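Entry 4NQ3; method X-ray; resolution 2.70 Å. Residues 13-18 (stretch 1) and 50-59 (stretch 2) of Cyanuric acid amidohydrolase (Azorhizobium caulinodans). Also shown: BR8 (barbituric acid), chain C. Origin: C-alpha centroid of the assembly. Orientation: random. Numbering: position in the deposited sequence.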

# COMPACT_ATOMS: atom_id res chain seq x y z
N SER A 13 15.11 4.56 14.57
CA SER A 13 15.56 3.99 13.31
C SER A 13 15.78 2.51 13.59
O SER A 13 16.08 2.14 14.73
CB SER A 13 16.86 4.67 12.88
OG SER A 13 17.19 4.39 11.54
N PRO A 14 15.61 1.65 12.58
CA PRO A 14 15.94 0.25 12.85
C PRO A 14 17.40 0.06 13.26
O PRO A 14 17.72 -0.82 14.05
CB PRO A 14 15.65 -0.44 11.53
CG PRO A 14 14.59 0.41 10.91
CD PRO A 14 14.98 1.80 11.26
N ASP A 15 18.28 0.91 12.74
CA ASP A 15 19.70 0.76 13.01
C ASP A 15 20.18 1.61 14.16
O ASP A 15 21.38 1.77 14.33
CB ASP A 15 20.52 1.11 11.78
CG ASP A 15 20.32 2.55 11.32
OD1 ASP A 15 19.24 3.13 11.57
OD2 ASP A 15 21.26 3.12 10.73
N ASP A 16 19.24 2.21 14.91
CA ASP A 16 19.58 3.07 16.06
C ASP A 16 19.82 2.24 17.32
O ASP A 16 18.89 1.89 18.06
CB ASP A 16 18.48 4.10 16.33
CG ASP A 16 18.77 4.95 17.56
OD1 ASP A 16 19.97 5.07 17.91
OD2 ASP A 16 17.84 5.53 18.17
N VAL A 17 21.07 1.91 17.58
CA VAL A 17 21.37 1.11 18.74
C VAL A 17 21.94 2.04 19.83
O VAL A 17 22.48 1.60 20.84
CB VAL A 17 22.34 -0.06 18.39
CG1 VAL A 17 21.69 -1.00 17.38
CG2 VAL A 17 23.65 0.47 17.83
N SER A 18 21.82 3.34 19.60
CA SER A 18 22.44 4.32 20.50
C SER A 18 22.02 4.17 21.97
O SER A 18 22.82 4.41 22.88
CB SER A 18 22.15 5.73 19.99
OG SER A 18 20.79 6.08 20.15
N PHE A 50 12.70 -5.27 5.52
CA PHE A 50 14.13 -5.36 5.78
C PHE A 50 14.53 -4.51 6.98
O PHE A 50 15.72 -4.46 7.33
CB PHE A 50 14.92 -4.95 4.53
CG PHE A 50 14.55 -5.75 3.35
CD1 PHE A 50 15.04 -7.05 3.20
CD2 PHE A 50 13.64 -5.25 2.41
CE1 PHE A 50 14.66 -7.84 2.11
CE2 PHE A 50 13.26 -6.03 1.31
CZ PHE A 50 13.76 -7.32 1.17
N SER A 51 13.56 -3.89 7.63
CA SER A 51 13.90 -3.17 8.84
C SER A 51 14.35 -4.20 9.89
O SER A 51 15.21 -3.90 10.71
CB SER A 51 12.73 -2.33 9.32
OG SER A 51 11.71 -3.13 9.87
N ARG A 52 13.79 -5.41 9.83
CA ARG A 52 14.12 -6.48 10.77
C ARG A 52 15.59 -6.86 10.66
O ARG A 52 16.32 -6.86 11.65
CB ARG A 52 13.25 -7.73 10.51
CG ARG A 52 11.78 -7.57 10.87
CD ARG A 52 10.95 -8.81 10.60
NE ARG A 52 11.15 -9.28 9.25
CZ ARG A 52 10.19 -9.49 8.36
NH1 ARG A 52 8.93 -9.27 8.69
NH2 ARG A 52 10.50 -9.92 7.15
N GLY A 53 16.01 -7.22 9.45
CA GLY A 53 17.38 -7.63 9.21
C GLY A 53 18.36 -6.52 9.48
O GLY A 53 19.45 -6.76 10.03
N PHE A 54 17.96 -5.30 9.14
CA PHE A 54 18.76 -4.11 9.41
C PHE A 54 19.02 -3.94 10.92
O PHE A 54 20.15 -3.69 11.33
CB PHE A 54 18.04 -2.88 8.82
CG PHE A 54 18.89 -1.66 8.70
CD1 PHE A 54 20.27 -1.73 8.87
CD2 PHE A 54 18.34 -0.44 8.40
CE1 PHE A 54 21.07 -0.60 8.75
CE2 PHE A 54 19.14 0.69 8.27
CZ PHE A 54 20.50 0.60 8.46
N ALA A 55 17.98 -4.08 11.74
CA ALA A 55 18.15 -3.99 13.20
C ALA A 55 19.06 -5.13 13.70
O ALA A 55 19.88 -4.93 14.60
CB ALA A 55 16.82 -4.04 13.91
N VAL A 56 18.89 -6.32 13.14
CA VAL A 56 19.65 -7.48 13.58
C VAL A 56 21.13 -7.23 13.34
O VAL A 56 21.95 -7.36 14.25
CB VAL A 56 19.22 -8.76 12.88
CG1 VAL A 56 20.20 -9.84 13.15
CG2 VAL A 56 17.82 -9.20 13.38
N GLN A 57 21.45 -6.83 12.12
CA GLN A 57 22.83 -6.55 11.75
C GLN A 57 23.41 -5.52 12.67
O GLN A 57 24.53 -5.65 13.14
CB GLN A 57 22.91 -6.07 10.31
CG GLN A 57 24.28 -6.12 9.70
CD GLN A 57 24.27 -5.75 8.24
OE1 GLN A 57 23.90 -4.62 7.86
NE2 GLN A 57 24.71 -6.69 7.40
N SER A 58 22.64 -4.48 12.95
CA SER A 58 23.12 -3.40 13.78
C SER A 58 23.36 -3.86 15.19
O SER A 58 24.37 -3.48 15.81
CB SER A 58 22.12 -2.26 13.77
OG SER A 58 22.04 -1.76 12.45
N LEU A 59 22.45 -4.69 15.68
CA LEU A 59 22.57 -5.23 17.02
C LEU A 59 23.73 -6.21 17.09
O LEU A 59 24.50 -6.17 18.05
CB LEU A 59 21.28 -5.90 17.43
CG LEU A 59 20.22 -4.92 17.93
CD1 LEU A 59 18.87 -5.65 18.14
CD2 LEU A 59 20.70 -4.21 19.19
N1 BR8 C . 6.59 -10.91 11.45
C2 BR8 C . 6.81 -9.61 11.74
O2 BR8 C . 7.81 -9.09 11.30
N3 BR8 C . 5.91 -8.91 12.50
C4 BR8 C . 4.73 -9.51 13.00
O4 BR8 C . 3.94 -8.84 13.67
C5 BR8 C . 4.38 -10.98 12.78
C6 BR8 C . 5.47 -11.60 11.91
O8 BR8 C . 5.37 -12.77 11.59

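What joins a short loop to a helix when no hydrogen bond crosses between them? Packing does the work: together the two stretches bury 348 Å², most of it around Pro 14, Asp 15 and Val 17, whose CA-to-CB bonds all point toward the helix. Pro 14 comes closest along the backbone, Pro 14 CA lying 4.8 Å from Ala 55 CA. Ala 55 has only its CB to accommodate here, 4.5 Å from Pro 14 CB, and its CA makes a CA-H...O contact of 3.3 Å with Pro 14 O. The proline ring adds a compact apolar surface, with CG 3.7 Å from Ser 51 CB and CB 4.1 Å from Phe 54 CD2.

How can a charged residue such as Asp 15 sit against a phenylalanine? Its chi1 is p, and its CB lies over one face of the Phe 54 ring, 3.7 Å from the centroid and 25° off the normal, a CH-pi contact. Phe 54, with chi1 t, offers that face to the methylene. Asp 15 OD1 reaches back within its own loop, accepting a very short hydrogen bond of 2.4 Å from Ser 13 OG within the type I turn from Ser 13 to Asp 16, while Asp 15 OD2 stays about 3.5 Å from Phe 54 CZ.

Why does Ser 58 suit a place facing the loop? Its m rotamer lets OG donate to Phe 54 O, 2.9 Å away, so the hydroxyl is tied to its own helix even as OG lies 3.3 Å from Asp 15 CB. Ser 58 CB, the methylene of a short side chain, packs 3.8 Å from Val 17 CG1.

What closes the far end of the contact? Val 17, with chi1 m, also brings CG1 within 3.8 Å of Leu 59 CD2. The leucine's CA-to-CB bond points sideways, but its m,t conformation brings the end of the side chain nearer the loop.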